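Local coordinates for protein putative 5-dehydro-2-deoxygluconokinase (Bacillus halodurans C-125, PDB 2QCV) that probably phosphorylates 5-dehydro-2-deoxy-D-gluconate with ATP, a step of myo-inositol degradation, as a member of the PfkB carbohydrate kinase family, at residues Ser246-Tyr259 against Lys287-Ser299. Numbering follows the deposited sequence.
Sequences SFAYTKAGEAYRGY and KGIETALKYGSAS
With CG anti to the carbonyl carbon (chi1 -57°), the Tyr256 ring lies across the side chain of Ile289 at about a right angle, at the helix N-terminal end; Ile289 CG2, anti to its own backbone N, settles between the side chains of Ala248 and Tyr256, which belong to the two paired strands. Ile289 CB lies over one ring face, offset toward the rim, in a CH-pi contact 4.2 Å from the centroid. The same CG2 presses tightly on Ala248 CB (3.4 Å), while CD1 reaches Thr250 CG2. One turn on, Leu293 CD1 rests on Gly258 N (3.5 Å) and CD2 faces Ala248 and Ser246. Gly258 allows this approach, since a CB there would collide with Leu293 CB. An alanine in place of Tyr256 would probably take the ring face from Ile289 CB, open a gap beside its CG2 and CD1, and leave Glu290 CB without its aromatic neighbour.

A water donates to Ser297 OG (2.8 Å from the water) and also bonds Ser246 OG, itself bonded to Tyr275 OH; another donates to Arg257 O and Glu290 O and accepts from Lys294 NZ, at the Tyr259 ring edge. This is structural packing: helix 289-305 lies on the antiparallel hairpin 246-250/255-258 at one end of the large mixed sheet of the ribokinase-like (PfkB) alpha/beta fold. Residues 255-258 run at 28° to residues 289-299, in nearly the same direction; Leu236 of strand 236-240 touches Ile289, and Tyr275 of helix 271-284 touches Leu293.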
ATOM      1  N   SER A 246     -13.563 -32.527 -24.834  1.00 26.26           N
ATOM      2  CA  SER A 246     -12.917 -31.321 -25.277  1.00 26.73           C
ATOM      3  C   SER A 246     -13.041 -31.185 -26.796  1.00 27.90           C
ATOM      4  O   SER A 246     -13.227 -32.165 -27.522  1.00 27.15           O
ATOM      5  CB  SER A 246     -11.449 -31.230 -24.778  1.00 28.20           C
ATOM      6  OG  SER A 246     -10.657 -32.356 -25.051  1.00 34.19           O
ATOM      7  N   PHE A 247     -13.011 -29.942 -27.261  1.00 24.47           N
ATOM      8  CA  PHE A 247     -13.270 -29.627 -28.674  1.00 26.16           C
ATOM      9  C   PHE A 247     -12.187 -28.673 -29.135  1.00 29.72           C
ATOM     10  O   PHE A 247     -11.854 -27.694 -28.414  1.00 29.48           O
ATOM     11  CB  PHE A 247     -14.661 -29.038 -28.799  1.00 27.73           C
ATOM     12  CG  PHE A 247     -15.726 -29.951 -28.247  1.00 32.85           C
ATOM     13  CD1 PHE A 247     -16.003 -29.968 -26.884  1.00 33.85           C
ATOM     14  CD2 PHE A 247     -16.408 -30.830 -29.077  1.00 35.96           C
ATOM     15  CE1 PHE A 247     -16.956 -30.839 -26.366  1.00 37.17           C
ATOM     16  CE2 PHE A 247     -17.337 -31.705 -28.568  1.00 38.99           C
ATOM     17  CZ  PHE A 247     -17.629 -31.698 -27.213  1.00 36.28           C
ATOM     18  N   ALA A 248     -11.583 -28.969 -30.277  1.00 25.53           N
ATOM     19  CA  ALA A 248     -10.626 -28.079 -30.888  1.00 25.99           C
ATOM     20  C   ALA A 248     -11.203 -27.605 -32.209  1.00 27.34           C
ATOM     21  O   ALA A 248     -11.800 -28.405 -32.985  1.00 28.08           O
ATOM     22  CB  ALA A 248      -9.305 -28.795 -31.112  1.00 24.42           C
ATOM     23  N   TYR A 249     -11.006 -26.328 -32.485  1.00 26.03           N
ATOM     24  CA  TYR A 249     -11.535 -25.677 -33.690  1.00 27.00           C
ATOM     25  C   TYR A 249     -10.408 -24.934 -34.413  1.00 27.72           C
ATOM     26  O   TYR A 249      -9.638 -24.260 -33.764  1.00 27.59           O
ATOM     27  CB  TYR A 249     -12.585 -24.643 -33.272  1.00 28.93           C
ATOM     28  CG  TYR A 249     -13.726 -25.190 -32.427  1.00 26.92           C
ATOM     29  CD1 TYR A 249     -14.847 -25.741 -33.035  1.00 29.10           C
ATOM     30  CD2 TYR A 249     -13.654 -25.190 -31.045  1.00 29.38           C
ATOM     31  CE1 TYR A 249     -15.906 -26.251 -32.291  1.00 29.48           C
ATOM     32  CE2 TYR A 249     -14.686 -25.664 -30.278  1.00 25.54           C
ATOM     33  CZ  TYR A 249     -15.828 -26.201 -30.911  1.00 28.56           C
ATOM     34  OH  TYR A 249     -16.835 -26.704 -30.183  1.00 26.57           O
ATOM     35  N   THR A 250     -10.338 -25.042 -35.735  1.00 26.55           N
ATOM     36  CA  THR A 250      -9.319 -24.370 -36.549  1.00 26.78           C
ATOM     37  C   THR A 250      -9.956 -23.250 -37.364  1.00 27.68           C
ATOM     38  O   THR A 250     -11.162 -23.287 -37.677  1.00 29.02           O
ATOM     39  CB  THR A 250      -8.601 -25.350 -37.509  1.00 31.67           C
ATOM     40  OG1 THR A 250      -9.518 -25.778 -38.524  1.00 25.88           O
ATOM     41  CG2 THR A 250      -8.062 -26.522 -36.725  1.00 33.73           C
ATOM     42  N   LYS A 251      -9.147 -22.247 -37.690  1.00 27.91           N
ATOM     43  CA  LYS A 251      -9.608 -21.099 -38.431  1.00 29.95           C
ATOM     44  C   LYS A 251     -10.098 -21.528 -39.838  1.00 32.07           C
ATOM     45  O   LYS A 251     -11.015 -20.939 -40.383  1.00 32.94           O
ATOM     46  CB  LYS A 251      -8.490 -20.071 -38.571  1.00 30.83           C
ATOM     47  CG  LYS A 251      -9.021 -18.849 -39.333  1.00 34.29           C
ATOM     48  CD  LYS A 251      -8.135 -17.656 -39.366  1.00 41.06           C
ATOM     49  CE  LYS A 251      -9.019 -16.388 -39.638  1.00 43.82           C
ATOM     50  NZ  LYS A 251      -8.349 -15.146 -39.259  1.00 61.17           N
ATOM     51  N   ALA A 252      -9.494 -22.580 -40.374  1.00 32.36           N
ATOM     52  CA  ALA A 252      -9.910 -23.220 -41.647  1.00 33.51           C
ATOM     53  C   ALA A 252     -11.313 -23.816 -41.598  1.00 34.60           C
ATOM     54  O   ALA A 252     -11.889 -24.092 -42.626  1.00 34.73           O
ATOM     55  CB  ALA A 252      -8.897 -24.326 -42.039  1.00 33.29           C
ATOM     56  N   GLY A 253     -11.861 -24.021 -40.406  1.00 31.91           N
ATOM     57  CA  GLY A 253     -13.240 -24.405 -40.246  1.00 32.90           C
ATOM     58  C   GLY A 253     -13.413 -25.858 -39.861  1.00 33.41           C
ATOM     59  O   GLY A 253     -14.502 -26.374 -39.941  1.00 36.47           O
ATOM     60  N   GLU A 254     -12.362 -26.523 -39.396  1.00 33.27           N
ATOM     61  CA  GLU A 254     -12.496 -27.908 -38.937  1.00 32.95           C
ATOM     62  C   GLU A 254     -12.735 -27.925 -37.426  1.00 33.35           C
ATOM     63  O   GLU A 254     -12.469 -26.933 -36.743  1.00 30.96           O
ATOM     64  CB  GLU A 254     -11.246 -28.709 -39.309  1.00 34.52           C
ATOM     65  CG  GLU A 254     -10.941 -28.654 -40.803  1.00 40.46           C
ATOM     66  CD  GLU A 254     -12.056 -29.280 -41.674  1.00 56.26           C
ATOM     67  OE1 GLU A 254     -12.684 -30.286 -41.232  1.00 49.80           O
ATOM     68  OE2 GLU A 254     -12.295 -28.751 -42.795  1.00 61.70           O
ATOM     69  N   ALA A 255     -13.296 -29.026 -36.928  1.00 32.84           N
ATOM     70  CA  ALA A 255     -13.548 -29.216 -35.493  1.00 30.59           C
ATOM     71  C   ALA A 255     -13.240 -30.659 -35.135  1.00 32.50           C
ATOM     72  O   ALA A 255     -13.519 -31.587 -35.940  1.00 31.71           O
ATOM     73  CB  ALA A 255     -14.980 -28.884 -35.130  1.00 28.80           C
ATOM     74  N   TYR A 256     -12.653 -30.858 -33.962  1.00 27.93           N
ATOM     75  CA  TYR A 256     -12.192 -32.179 -33.503  1.00 28.80           C
ATOM     76  C   TYR A 256     -12.667 -32.377 -32.083  1.00 30.39           C
ATOM     77  O   TYR A 256     -12.811 -31.398 -31.347  1.00 27.90           O
ATOM     78  CB  TYR A 256     -10.656 -32.255 -33.515  1.00 30.52           C
ATOM     79  CG  TYR A 256     -10.087 -31.974 -34.863  1.00 31.47           C
ATOM     80  CD1 TYR A 256      -9.908 -32.996 -35.771  1.00 38.56           C
ATOM     81  CD2 TYR A 256      -9.748 -30.662 -35.248  1.00 31.64           C
ATOM     82  CE1 TYR A 256      -9.396 -32.751 -37.023  1.00 35.47           C
ATOM     83  CE2 TYR A 256      -9.227 -30.407 -36.507  1.00 36.94           C
ATOM     84  CZ  TYR A 256      -9.054 -31.469 -37.387  1.00 39.85           C
ATOM     85  OH  TYR A 256      -8.568 -31.294 -38.673  1.00 41.18           O
ATOM     86  N   ARG A 257     -12.914 -33.626 -31.706  1.00 27.82           N
ATOM     87  CA  ARG A 257     -13.440 -33.947 -30.394  1.00 26.95           C
ATOM     88  C   ARG A 257     -12.514 -34.903 -29.682  1.00 27.01           C
ATOM     89  O   ARG A 257     -11.957 -35.819 -30.289  1.00 27.22           O
ATOM     90  CB  ARG A 257     -14.844 -34.552 -30.551  1.00 29.85           C
ATOM     91  CG  ARG A 257     -15.399 -35.112 -29.285  1.00 37.62           C
ATOM     92  CD  ARG A 257     -16.545 -36.031 -29.585  1.00 53.24           C
ATOM     93  NE  ARG A 257     -17.766 -35.331 -29.973  1.00 58.87           N
ATOM     94  CZ  ARG A 257     -18.772 -35.056 -29.145  1.00 54.64           C
ATOM     95  NH1 ARG A 257     -18.706 -35.341 -27.839  1.00 49.09           N
ATOM     96  NH2 ARG A 257     -19.843 -34.460 -29.630  1.00 45.03           N
ATOM     97  N   GLY A 258     -12.308 -34.622 -28.411  1.00 26.43           N
ATOM     98  CA  GLY A 258     -11.566 -35.457 -27.469  1.00 27.97           C
ATOM     99  C   GLY A 258     -12.473 -35.902 -26.342  1.00 29.34           C
ATOM    100  O   GLY A 258     -13.574 -35.313 -26.137  1.00 26.32           O
ATOM    101  N   TYR A 259     -11.983 -36.879 -25.568  1.00 26.78           N
ATOM    102  CA  TYR A 259     -12.765 -37.575 -24.570  1.00 27.05           C
ATOM    103  C   TYR A 259     -11.986 -37.659 -23.275  1.00 28.01           C
ATOM    104  O   TYR A 259     -10.782 -37.967 -23.280  1.00 28.80           O
ATOM    105  CB  TYR A 259     -13.135 -39.016 -25.049  1.00 28.66           C
ATOM    106  CG  TYR A 259     -13.679 -38.993 -26.460  1.00 29.12           C
ATOM    107  CD1 TYR A 259     -15.036 -38.764 -26.698  1.00 31.96           C
ATOM    108  CD2 TYR A 259     -12.822 -39.070 -27.547  1.00 30.34           C
ATOM    109  CE1 TYR A 259     -15.507 -38.668 -27.987  1.00 31.29           C
ATOM    110  CE2 TYR A 259     -13.290 -38.958 -28.821  1.00 34.71           C
ATOM    111  CZ  TYR A 259     -14.647 -38.775 -29.027  1.00 28.86           C
ATOM    112  OH  TYR A 259     -15.082 -38.671 -30.328  1.00 33.36           O
ATOM    113  N   LYS A 287       1.377 -35.317 -34.402  1.00 28.73           N
ATOM    114  CA  LYS A 287       0.296 -36.291 -34.259  1.00 31.51           C
ATOM    115  C   LYS A 287      -1.042 -35.756 -34.736  1.00 31.30           C
ATOM    116  O   LYS A 287      -1.992 -36.515 -34.917  1.00 32.14           O
ATOM    117  CB  LYS A 287       0.208 -36.787 -32.812  1.00 30.11           C
ATOM    118  CG  LYS A 287       1.505 -37.546 -32.426  1.00 33.25           C
ATOM    119  CD  LYS A 287       1.491 -38.009 -31.030  1.00 40.63           C
ATOM    120  CE  LYS A 287       2.835 -38.603 -30.612  1.00 40.36           C
ATOM    121  NZ  LYS A 287       3.217 -39.721 -31.464  1.00 42.85           N
ATOM    122  N   GLY A 288      -1.139 -34.449 -34.912  1.00 29.49           N
ATOM    123  CA  GLY A 288      -2.376 -33.863 -35.382  1.00 30.92           C
ATOM    124  C   GLY A 288      -3.310 -33.549 -34.227  1.00 28.74           C
ATOM    125  O   GLY A 288      -3.102 -33.990 -33.091  1.00 28.27           O
ATOM    126  N   ILE A 289      -4.315 -32.746 -34.511  1.00 28.04           N
ATOM    127  CA  ILE A 289      -5.149 -32.188 -33.436  1.00 26.39           C
ATOM    128  C   ILE A 289      -6.006 -33.246 -32.775  1.00 25.36           C
ATOM    129  O   ILE A 289      -6.143 -33.271 -31.544  1.00 26.05           O
ATOM    130  CB  ILE A 289      -6.000 -31.014 -33.967  1.00 24.67           C
ATOM    131  CG1 ILE A 289      -5.075 -29.884 -34.436  1.00 27.81           C
ATOM    132  CG2 ILE A 289      -7.028 -30.550 -32.926  1.00 26.02           C
ATOM    133  CD1 ILE A 289      -5.730 -28.878 -35.328  1.00 30.74           C
ATOM    134  N   GLU A 290      -6.624 -34.119 -33.567  1.00 27.07           N
ATOM    135  CA  GLU A 290      -7.536 -35.106 -32.982  1.00 27.47           C
ATOM    136  C   GLU A 290      -6.812 -36.018 -32.004  1.00 27.26           C
ATOM    137  O   GLU A 290      -7.286 -36.264 -30.900  1.00 26.38           O
ATOM    138  CB  GLU A 290      -8.165 -35.971 -34.056  1.00 28.70           C
ATOM    139  CG  GLU A 290      -9.267 -36.829 -33.529  1.00 34.36           C
ATOM    140  CD  GLU A 290      -9.917 -37.629 -34.666  1.00 37.51           C
ATOM    141  OE1 GLU A 290      -9.765 -37.217 -35.832  1.00 50.93           O
ATOM    142  OE2 GLU A 290     -10.502 -38.684 -34.380  1.00 51.71           O
ATOM    143  N   THR A 291      -5.615 -36.456 -32.373  1.00 25.40           N
ATOM    144  CA  THR A 291      -4.807 -37.250 -31.464  1.00 26.58           C
ATOM    145  C   THR A 291      -4.268 -36.446 -30.278  1.00 25.02           C
ATOM    146  O   THR A 291      -4.204 -36.971 -29.167  1.00 25.00           O
ATOM    147  CB  THR A 291      -3.664 -37.988 -32.192  1.00 28.86           C
ATOM    148  OG1 THR A 291      -4.242 -38.895 -33.164  1.00 29.52           O
ATOM    149  CG2 THR A 291      -2.823 -38.800 -31.180  1.00 30.82           C
ATOM    150  N   ALA A 292      -3.874 -35.192 -30.515  1.00 26.18           N
ATOM    151  CA  ALA A 292      -3.396 -34.317 -29.442  1.00 25.69           C
ATOM    152  C   ALA A 292      -4.431 -34.191 -28.319  1.00 25.80           C
ATOM    153  O   ALA A 292      -4.077 -34.171 -27.148  1.00 27.17           O
ATOM    154  CB  ALA A 292      -2.983 -32.945 -29.982  1.00 25.26           C
ATOM    155  N   LEU A 293      -5.708 -34.101 -28.671  1.00 26.17           N
ATOM    156  CA  LEU A 293      -6.770 -34.074 -27.661  1.00 25.32           C
ATOM    157  C   LEU A 293      -6.759 -35.324 -26.759  1.00 26.47           C
ATOM    158  O   LEU A 293      -7.015 -35.211 -25.546  1.00 25.30           O
ATOM    159  CB  LEU A 293      -8.132 -33.880 -28.328  1.00 25.80           C
ATOM    160  CG  LEU A 293      -8.423 -32.568 -29.058  1.00 25.15           C
ATOM    161  CD1 LEU A 293      -9.763 -32.699 -29.863  1.00 27.65           C
ATOM    162  CD2 LEU A 293      -8.469 -31.346 -28.088  1.00 22.95           C
ATOM    163  N   LYS A 294      -6.414 -36.489 -27.324  1.00 26.41           N
ATOM    164  CA  LYS A 294      -6.350 -37.722 -26.528  1.00 26.19           C
ATOM    165  C   LYS A 294      -5.162 -37.693 -25.583  1.00 25.73           C
ATOM    166  O   LYS A 294      -5.255 -38.097 -24.425  1.00 26.08           O
ATOM    167  CB  LYS A 294      -6.225 -38.935 -27.435  1.00 27.04           C
ATOM    168  CG  LYS A 294      -7.351 -39.095 -28.428  1.00 25.19           C
ATOM    169  CD  LYS A 294      -7.333 -40.438 -29.160  1.00 26.22           C
ATOM    170  CE  LYS A 294      -8.296 -40.436 -30.371  1.00 28.72           C
ATOM    171  NZ  LYS A 294      -9.676 -40.043 -29.964  1.00 25.06           N
ATOM    172  N   TYR A 295      -4.020 -37.221 -26.075  1.00 24.63           N
ATOM    173  CA  TYR A 295      -2.860 -37.053 -25.228  1.00 25.05           C
ATOM    174  C   TYR A 295      -3.137 -36.128 -24.050  1.00 26.17           C
ATOM    175  O   TYR A 295      -2.758 -36.470 -22.952  1.00 24.84           O
ATOM    176  CB  TYR A 295      -1.651 -36.559 -26.031  1.00 24.11           C
ATOM    177  CG  TYR A 295      -0.891 -37.670 -26.703  1.00 26.68           C
ATOM    178  CD1 TYR A 295      -1.407 -38.322 -27.845  1.00 29.23           C
ATOM    179  CD2 TYR A 295       0.364 -38.053 -26.243  1.00 28.11           C
ATOM    180  CE1 TYR A 295      -0.704 -39.316 -28.462  1.00 31.21           C
ATOM    181  CE2 TYR A 295       1.096 -39.104 -26.885  1.00 31.45           C
ATOM    182  CZ  TYR A 295       0.544 -39.711 -27.989  1.00 34.26           C
ATOM    183  OH  TYR A 295       1.199 -40.727 -28.653  1.00 34.75           O
ATOM    184  N   GLY A 296      -3.801 -34.993 -24.264  1.00 24.34           N
ATOM    185  CA  GLY A 296      -4.064 -34.057 -23.170  1.00 26.01           C
ATOM    186  C   GLY A 296      -5.013 -34.705 -22.161  1.00 26.82           C
ATOM    187  O   GLY A 296      -4.791 -34.658 -20.945  1.00 26.46           O
ATOM    188  N   SER A 297      -6.055 -35.335 -22.678  1.00 25.56           N
ATOM    189  CA  SER A 297      -7.024 -35.969 -21.812  1.00 26.51           C
ATOM    190  C   SER A 297      -6.446 -37.134 -21.011  1.00 27.11           C
ATOM    191  O   SER A 297      -6.727 -37.273 -19.808  1.00 25.75           O
ATOM    192  CB  SER A 297      -8.232 -36.449 -22.627  1.00 26.50           C
ATOM    193  OG  SER A 297      -8.698 -35.433 -23.463  1.00 31.62           O
ATOM    194  N   ALA A 298      -5.643 -37.975 -21.649  1.00 26.30           N
ATOM    195  CA  ALA A 298      -5.030 -39.103 -20.952  1.00 27.17           C
ATOM    196  C   ALA A 298      -4.069 -38.635 -19.847  1.00 28.28           C
ATOM    197  O   ALA A 298      -4.042 -39.177 -18.727  1.00 26.98           O
ATOM    198  CB  ALA A 298      -4.305 -40.044 -21.988  1.00 24.56           C
ATOM    199  N   SER A 299      -3.246 -37.645 -20.162  1.00 27.61           N
ATOM    200  CA  SER A 299      -2.322 -37.088 -19.176  1.00 28.29           C
ATOM    201  C   SER A 299      -3.054 -36.486 -17.977  1.00 29.41           C
ATOM    202  O   SER A 299      -2.650 -36.698 -16.845  1.00 28.39           O
ATOM    203  CB  SER A 299      -1.430 -36.012 -19.811  1.00 29.11           C
ATOM    204  OG  SER A 299      -0.322 -35.707 -18.966  1.00 30.45           O
TER
HETATM  205  O   HOH W   1     -11.311 -34.348 -23.509  1.00 25.38           O
HETATM  206  O   HOH W   2      -9.673 -37.227 -30.000  1.00 24.67           O